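Local coordinates for Phosphoglucomutase/phosphomannomutase family protein (Burkholderia thailandensis, PDB 3UW2) that probably moves a phosphoryl group between positions of a sugar phosphate, as phosphohexose mutases do, with the help of a bound metal ion, at residues A[424-427]-A[433-436]; A[308-313]-A[456-461]; A[304-309]-A[426-431]. All blocks are in the same frame, centred on the assembly; numbering follows the deposited sequence.

Interaction 1 of 3, residues A[424-427]-A[433-436]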
loop_
_atom_site.group_PDB
_atom_site.type_symbol
_atom_site.label_atom_id
_atom_site.label_comp_id
_atom_site.label_asym_id
_atom_site.label_seq_id
_atom_site.Cartn_x
_atom_site.Cartn_y
_atom_site.Cartn_z
ATOM N N GLU A 424 26.399 5.038 -11.177
ATOM C CA GLU A 424 25.442 5.852 -11.934
ATOM C C GLU A 424 24.584 6.674 -11.006
ATOM O O GLU A 424 24.447 6.349 -9.811
ATOM C CB GLU A 424 24.545 5.021 -12.831
ATOM C CG GLU A 424 24.247 3.632 -12.341
ATOM C CD GLU A 424 23.088 3.023 -13.104
ATOM O OE1 GLU A 424 22.559 3.682 -14.040
ATOM O OE2 GLU A 424 22.694 1.884 -12.764
ATOM N N VAL A 425 24.070 7.781 -11.539
ATOM C CA VAL A 425 23.081 8.567 -10.849
ATOM C C VAL A 425 21.798 8.224 -11.573
ATOM O O VAL A 425 21.632 8.524 -12.778
ATOM C CB VAL A 425 23.327 10.073 -10.939
ATOM C CG1 VAL A 425 22.121 10.832 -10.378
ATOM C CG2 VAL A 425 24.594 10.444 -10.157
ATOM N N VAL A 426 20.895 7.563 -10.870
ATOM C CA VAL A 426 19.611 7.212 -11.485
ATOM C C VAL A 426 18.542 8.314 -11.231
ATOM O O VAL A 426 18.375 8.742 -10.078
ATOM C CB VAL A 426 19.131 5.897 -10.906
ATOM C CG1 VAL A 426 17.781 5.530 -11.524
ATOM C CG2 VAL A 426 20.135 4.783 -11.156
ATOM N N THR A 427 17.784 8.732 -12.280
ATOM C CA THR A 427 16.883 9.923 -12.198
ATOM C C THR A 427 15.396 9.611 -12.496
ATOM O O THR A 427 14.642 10.516 -12.874
ATOM C CB THR A 427 17.326 11.101 -13.137
ATOM O OG1 THR A 427 17.482 10.616 -14.484
ATOM C CG2 THR A 427 18.639 11.724 -12.698
ATOM N N VAL A 433 21.626 7.692 -6.218
ATOM C CA VAL A 433 22.984 7.516 -6.550
ATOM C C VAL A 433 23.505 6.117 -6.157
ATOM O O VAL A 433 23.471 5.731 -4.984
ATOM C CB VAL A 433 23.846 8.640 -5.910
ATOM C CG1 VAL A 433 25.308 8.494 -6.315
ATOM C CG2 VAL A 433 23.295 10.012 -6.346
ATOM N N GLU A 434 24.024 5.390 -7.133
ATOM C CA GLU A 434 24.418 4.013 -6.910
ATOM C C GLU A 434 25.935 3.897 -6.850
ATOM O O GLU A 434 26.644 4.307 -7.786
ATOM C CB GLU A 434 23.889 3.153 -8.038
ATOM C CG GLU A 434 22.428 3.393 -8.304
ATOM C CD GLU A 434 21.597 2.195 -7.953
ATOM O OE1 GLU A 434 22.047 1.413 -7.071
ATOM O OE2 GLU A 434 20.501 2.028 -8.552
ATOM N N TYR A 435 26.437 3.330 -5.751
ATOM C CA TYR A 435 27.888 3.132 -5.586
ATOM C C TYR A 435 28.190 1.654 -5.642
ATOM O O TYR A 435 27.283 0.837 -5.521
ATOM C CB TYR A 435 28.347 3.657 -4.242
ATOM C CG TYR A 435 28.115 5.146 -3.980
ATOM C CD1 TYR A 435 29.177 6.040 -4.012
ATOM C CD2 TYR A 435 26.842 5.651 -3.652
ATOM C CE1 TYR A 435 28.983 7.393 -3.724
ATOM C CE2 TYR A 435 26.645 7.015 -3.385
ATOM C CZ TYR A 435 27.723 7.875 -3.423
ATOM O OH TYR A 435 27.555 9.232 -3.156
ATOM N N PRO A 436 29.481 1.294 -5.770
ATOM C CA PRO A 436 29.796 -0.139 -5.786
ATOM C C PRO A 436 29.368 -0.853 -4.464
ATOM O O PRO A 436 29.130 -2.070 -4.464
ATOM C CB PRO A 436 31.321 -0.155 -5.979
ATOM C CG PRO A 436 31.648 1.209 -6.569
ATOM C CD PRO A 436 30.693 2.131 -5.886
#
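The β-hairpin of strands 424-426 and 431-435, at one margin of the five-stranded antiparallel sheet of the C-terminal domain, pairs Glu424 with Glu434 and Val425 with Val433; 424-426 is its outermost strand. The glutamates form the hydrogen-bonded pair. Its two links are unequal: Glu434 N donates to Glu424 O at 2.9 Å and nearly straight (173° at the hydrogen), whereas the return bond from Glu424 N to Glu434 O is weak, at 3.5 Å. The valines form the next, non-hydrogen-bonded pair. Val425 CG2 meets Val433 CG2 at 4.0 Å, on the face where Phe470 of helix 460-477 covers Val433.

On the other face the Glu434 chain does the touching. With CG beside the backbone N (chi1 -49°) and a bend at chi2 (-113°), it turns back over the neighbouring strand. Glu434 CB lies 3.7 Å from Glu424 O. Further out, Glu434 OE2 comes to 3.8 Å from Val426 CG2, with Glu434 CG against the same methyl. Met325 of strand 322-326, in domain III, touches both Val426 and Glu434.

Glu434 OE2 is also 4.8 Å from Glu424 OE2, a like charge. Its salt bridge to Arg432 NE probably offsets that repulsion, so the acid can lie along an apolar methyl while an arginine from its own strand balances its charge.

Interaction 2 of 3, residues A[308-313]-A[456-461]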
loop_
_atom_site.group_PDB
_atom_site.type_symbol
_atom_site.label_atom_id
_atom_site.label_comp_id
_atom_site.label_asym_id
_atom_site.label_seq_id
_atom_site.Cartn_x
_atom_site.Cartn_y
_atom_site.Cartn_z
ATOM N N CYS A 308 14.056 0.777 -2.560
ATOM C CA CYS A 308 14.292 -0.627 -2.213
ATOM C C CYS A 308 15.792 -0.933 -2.192
ATOM O O CYS A 308 16.534 -0.259 -2.852
ATOM C CB CYS A 308 13.593 -1.558 -3.183
ATOM S SG CYS A 308 11.809 -1.657 -2.847
ATOM N N THR A 309 16.200 -1.966 -1.459
ATOM C CA THR A 309 17.619 -2.410 -1.394
ATOM C C THR A 309 18.314 -2.551 -2.760
ATOM O O THR A 309 17.710 -3.000 -3.728
ATOM C CB THR A 309 17.770 -3.759 -0.631
ATOM O OG1 THR A 309 19.139 -4.141 -0.624
ATOM C CG2 THR A 309 17.006 -4.845 -1.249
ATOM N N ARG A 310 19.575 -2.122 -2.816
ATOM C CA ARG A 310 20.495 -2.411 -3.938
ATOM C C ARG A 310 20.427 -3.945 -4.246
ATOM O O ARG A 310 20.562 -4.366 -5.393
ATOM C CB ARG A 310 21.927 -1.905 -3.592
ATOM C CG ARG A 310 22.838 -1.687 -4.825
ATOM C CD ARG A 310 24.203 -0.993 -4.604
ATOM N NE ARG A 310 25.336 -1.926 -4.492
ATOM C CZ ARG A 310 25.471 -2.853 -3.531
ATOM N NH1 ARG A 310 26.548 -3.651 -3.498
ATOM N NH2 ARG A 310 24.537 -2.996 -2.591
ATOM N N ASN A 311 20.149 -4.769 -3.243
ATOM C CA ASN A 311 20.195 -6.247 -3.431
ATOM C C ASN A 311 19.137 -6.833 -4.350
ATOM O O ASN A 311 19.287 -7.931 -4.858
ATOM C CB ASN A 311 20.122 -6.973 -2.071
ATOM C CG ASN A 311 21.347 -6.744 -1.229
ATOM O OD1 ASN A 311 22.462 -6.661 -1.746
ATOM N ND2 ASN A 311 21.154 -6.675 0.087
ATOM N N LEU A 312 18.049 -6.119 -4.553
ATOM C CA LEU A 312 16.997 -6.655 -5.401
ATOM C C LEU A 312 17.367 -6.897 -6.878
ATOM O O LEU A 312 17.010 -7.934 -7.442
ATOM C CB LEU A 312 15.722 -5.753 -5.296
ATOM C CG LEU A 312 14.613 -6.268 -4.394
ATOM C CD1 LEU A 312 13.637 -5.155 -3.947
ATOM C CD2 LEU A 312 13.842 -7.331 -5.188
ATOM N N ALA A 313 18.044 -5.950 -7.500
ATOM C CA ALA A 313 18.411 -6.090 -8.916
ATOM C C ALA A 313 19.134 -7.431 -9.158
ATOM O O ALA A 313 18.741 -8.205 -10.045
ATOM C CB ALA A 313 19.306 -4.925 -9.368
ATOM N N GLU A 456 21.884 3.247 2.124
ATOM C CA GLU A 456 22.125 1.829 2.388
ATOM C C GLU A 456 23.557 1.507 1.962
ATOM O O GLU A 456 24.038 2.012 0.940
ATOM C CB GLU A 456 21.182 0.966 1.563
ATOM C CG GLU A 456 21.246 -0.513 1.869
ATOM C CD GLU A 456 20.662 -1.372 0.765
ATOM O OE1 GLU A 456 21.039 -1.193 -0.407
ATOM O OE2 GLU A 456 19.871 -2.271 1.065
ATOM N N ALA A 457 24.227 0.644 2.713
ATOM C CA ALA A 457 25.581 0.231 2.315
ATOM C C ALA A 457 25.922 -1.187 2.773
ATOM O O ALA A 457 25.204 -1.761 3.588
ATOM C CB ALA A 457 26.591 1.227 2.845
ATOM N N THR A 458 27.005 -1.745 2.227
ATOM C CA THR A 458 27.471 -3.093 2.558
ATOM C C THR A 458 28.369 -3.141 3.801
ATOM O O THR A 458 28.787 -4.207 4.180
ATOM C CB THR A 458 28.211 -3.709 1.369
ATOM O OG1 THR A 458 29.401 -2.943 1.097
ATOM C CG2 THR A 458 27.296 -3.780 0.137
ATOM N N SER A 459 28.664 -1.979 4.416
ATOM C CA SER A 459 29.335 -1.924 5.725
ATOM C C SER A 459 29.062 -0.575 6.398
ATOM O O SER A 459 28.581 0.390 5.749
ATOM C CB SER A 459 30.848 -2.142 5.597
ATOM O OG SER A 459 31.390 -1.064 4.859
ATOM N N ASP A 460 29.381 -0.502 7.690
ATOM C CA ASP A 460 29.172 0.745 8.439
ATOM C C ASP A 460 30.001 1.869 7.807
ATOM O O ASP A 460 29.513 2.982 7.648
ATOM C CB ASP A 460 29.530 0.580 9.933
ATOM C CG ASP A 460 28.574 -0.377 10.682
ATOM O OD1 ASP A 460 27.365 -0.449 10.354
ATOM O OD2 ASP A 460 29.025 -1.074 11.622
ATOM N N ALA A 461 31.251 1.577 7.447
ATOM C CA ALA A 461 32.128 2.637 6.949
ATOM C C ALA A 461 31.664 3.142 5.587
ATOM O O ALA A 461 31.725 4.337 5.298
ATOM C CB ALA A 461 33.591 2.212 6.925
#
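The Glu456 carboxylate is met on the syn sides of both its oxygens, OE2 by Thr309 OG1 and OE1 by Arg310 N. Thr309 OG1 donates to the syn lone pair of Glu456 OE2 at 2.6 Å; Arg310 N reaches Glu456 OE1 at 3.0 Å, 18° out of the carboxylate plane. The other flat group, the Arg310 guanidinium, has the Thr458 methyl approaching obliquely, with Thr458 CG2 3.7 Å from Arg310 NH1. That same NH1 makes a weak hydrogen bond to Pro436 O.

Thr309 OG1 stands anti to its own backbone nitrogen (chi1 179°). There it can give its proton to Glu456 and still accept from Asn311 N, 2.9 Å from Thr309 OG1, capping the turn that leads into helix 311-318. Glu456 reaches over from the end of strand 451-457, so the contact ties the C-terminal domain to that turn of domain III.

Glu456 is buried, yet each oxygen has a donor. Arg310 NH2 is 4.5 Å from Glu456 OE1, short of a salt bridge. The two donors and this nearby guanidinium would together probably favour the ionised acid.

Interaction 3 of 3, residues A[304-309]-A[426-431]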
loop_
_atom_site.group_PDB
_atom_site.type_symbol
_atom_site.label_atom_id
_atom_site.label_comp_id
_atom_site.label_asym_id
_atom_site.label_seq_id
_atom_site.Cartn_x
_atom_site.Cartn_y
_atom_site.Cartn_z
ATOM N N TYR A 304 9.849 -2.744 -8.576
ATOM C CA TYR A 304 9.915 -2.229 -7.239
ATOM C C TYR A 304 10.317 -0.746 -7.331
ATOM O O TYR A 304 10.664 -0.269 -8.413
ATOM C CB TYR A 304 10.947 -3.019 -6.432
ATOM C CG TYR A 304 12.319 -3.106 -7.105
ATOM C CD1 TYR A 304 13.345 -2.182 -6.799
ATOM C CD2 TYR A 304 12.597 -4.118 -8.020
ATOM C CE1 TYR A 304 14.596 -2.275 -7.382
ATOM C CE2 TYR A 304 13.855 -4.235 -8.609
ATOM C CZ TYR A 304 14.850 -3.314 -8.282
ATOM O OH TYR A 304 16.109 -3.434 -8.859
ATOM N N ASP A 305 10.326 -0.025 -6.212
ATOM C CA ASP A 305 10.508 1.427 -6.284
ATOM C C ASP A 305 11.941 1.808 -5.886
ATOM O O ASP A 305 12.703 0.985 -5.371
ATOM C CB ASP A 305 9.400 2.113 -5.454
ATOM C CG ASP A 305 9.614 1.975 -3.911
ATOM O OD1 ASP A 305 9.804 0.840 -3.393
ATOM O OD2 ASP A 305 9.606 3.036 -3.226
ATOM N N VAL A 306 12.346 3.042 -6.171
ATOM C CA VAL A 306 13.671 3.520 -5.844
ATOM C C VAL A 306 14.097 3.565 -4.362
ATOM O O VAL A 306 15.253 3.923 -4.056
ATOM C CB VAL A 306 13.818 4.938 -6.361
ATOM C CG1 VAL A 306 13.970 4.925 -7.908
ATOM C CG2 VAL A 306 12.676 5.801 -5.806
ATOM N N LYS A 307 13.191 3.335 -3.440
ATOM C CA LYS A 307 13.602 3.173 -2.027
ATOM C C LYS A 307 14.126 1.769 -1.646
ATOM O O LYS A 307 14.516 1.572 -0.506
ATOM C CB LYS A 307 12.420 3.469 -1.100
ATOM C CG LYS A 307 12.020 4.950 -1.094
ATOM C CD LYS A 307 10.736 5.215 -0.297
ATOM C CE LYS A 307 10.487 6.731 -0.248
ATOM N NZ LYS A 307 9.410 7.118 0.711
ATOM N N CYS A 308 14.056 0.777 -2.560
ATOM C CA CYS A 308 14.292 -0.627 -2.213
ATOM C C CYS A 308 15.792 -0.933 -2.192
ATOM O O CYS A 308 16.534 -0.259 -2.852
ATOM C CB CYS A 308 13.593 -1.558 -3.183
ATOM S SG CYS A 308 11.809 -1.657 -2.847
ATOM N N THR A 309 16.200 -1.966 -1.459
ATOM C CA THR A 309 17.619 -2.410 -1.394
ATOM C C THR A 309 18.314 -2.551 -2.760
ATOM O O THR A 309 17.710 -3.000 -3.728
ATOM C CB THR A 309 17.770 -3.759 -0.631
ATOM O OG1 THR A 309 19.139 -4.141 -0.624
ATOM C CG2 THR A 309 17.006 -4.845 -1.249
ATOM N N VAL A 426 20.895 7.563 -10.870
ATOM C CA VAL A 426 19.611 7.212 -11.485
ATOM C C VAL A 426 18.542 8.314 -11.231
ATOM O O VAL A 426 18.375 8.742 -10.078
ATOM C CB VAL A 426 19.131 5.897 -10.906
ATOM C CG1 VAL A 426 17.781 5.530 -11.524
ATOM C CG2 VAL A 426 20.135 4.783 -11.156
ATOM N N THR A 427 17.784 8.732 -12.280
ATOM C CA THR A 427 16.883 9.923 -12.198
ATOM C C THR A 427 15.396 9.611 -12.496
ATOM O O THR A 427 14.642 10.516 -12.874
ATOM C CB THR A 427 17.326 11.101 -13.137
ATOM O OG1 THR A 427 17.482 10.616 -14.484
ATOM C CG2 THR A 427 18.639 11.724 -12.698
ATOM N N ILE A 428 14.926 8.390 -12.313
ATOM C CA ILE A 428 13.478 8.177 -12.613
ATOM C C ILE A 428 12.597 8.840 -11.542
ATOM O O ILE A 428 11.418 9.022 -11.753
ATOM C CB ILE A 428 12.963 6.722 -12.596
ATOM C CG1 ILE A 428 13.822 5.842 -11.742
ATOM C CG2 ILE A 428 12.603 6.197 -13.998
ATOM C CD1 ILE A 428 13.096 4.544 -11.519
ATOM N N ASP A 429 13.161 9.091 -10.359
ATOM C CA ASP A 429 12.397 9.595 -9.214
ATOM C C ASP A 429 13.444 10.169 -8.273
ATOM O O ASP A 429 14.075 9.390 -7.581
ATOM C CB ASP A 429 11.723 8.411 -8.510
ATOM C CG ASP A 429 10.665 8.829 -7.479
ATOM O OD1 ASP A 429 10.677 9.991 -7.033
ATOM O OD2 ASP A 429 9.795 7.978 -7.141
ATOM N N GLY A 430 13.631 11.488 -8.259
ATOM C CA GLY A 430 14.724 12.091 -7.436
ATOM C C GLY A 430 16.100 11.687 -7.941
ATOM O O GLY A 430 16.294 11.464 -9.129
ATOM N N LEU A 431 17.089 11.632 -7.057
ATOM C CA LEU A 431 18.421 11.242 -7.455
ATOM C C LEU A 431 18.715 9.986 -6.662
ATOM O O LEU A 431 18.917 10.086 -5.452
ATOM C CB LEU A 431 19.463 12.335 -7.080
ATOM C CG LEU A 431 19.462 13.616 -7.912
ATOM C CD1 LEU A 431 20.673 14.498 -7.657
ATOM C CD2 LEU A 431 19.371 13.291 -9.398
#
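Val306 aims its CB at the hairpin turn in 426-431 and splits there into two methyls, each with a different partner. CG1, beside the backbone N and anti to the carbonyl carbon (chi1 -74°), goes to Ile428: Val306 CG1 lies 3.7 Å from Ile428 CD1 and 3.9 Å from Ile428 CG1, the two side chains running alongside one another and pointing opposite ways. CG2 goes to Asp429 instead. Val306 CG2 rests 3.9 Å from Asp429 CB and 3.8 Å from Asp429 OD2, so the methyl lies along the acid from its aliphatic root to one of its oxygens.

The valine is presented by a type I turn from Asp305 to Cys308, closed by Cys308 N on Asp305 O at 3.1 Å, just beyond strand 301-305 of domain III. Trp326 touches Ile428, and Thr328 packs against Val306, so the turn of the C-terminal domain meets both this turn and the end of the adjacent strand 322-326.

Contact with a methyl leaves the polar work of Asp429 to other residues. OD2 accepts from Thr328 N and OD1 forms a salt bridge with Arg443. Thr328 uses its OG1 for Asp305 OD2, and so stands as a shared partner of two acids, Asp305 OD2 being 6.3 Å from Asp429 OD2. Between the two segments themselves the methyls of Val306 make van der Waals contact, one with Ile428 and the other with the Asp429 side chain, while the backbone and hydroxyl of Thr328 supply the polar connection between Asp429 and Asp305, and Arg443 probably balances the charge of Asp429.

Overall arrangement
Interaction 1 builds the hairpin within the C-terminal domain; interactions 2 and 3 fasten that domain to domain III at two points whose centres are about 13 Å apart. The centre of interaction 1 lies about 9 Å from that of interaction 3 and about 12 Å from that of interaction 2. Arg432, from the hairpin of interaction 1, bonds the carbonyls of Val306 and Cys308 and so connects all three. Arg310 CG packs 3.9 Å from Glu434 OE1, and Val425 CG1 packs on Leu431 CD2 at 3.8 Å. All three are away from the zinc held by Asp264, Asp266 and Asp268; interactions 2 and 3 seat the C-terminal domain, and interaction 1 shapes the hairpin that takes part.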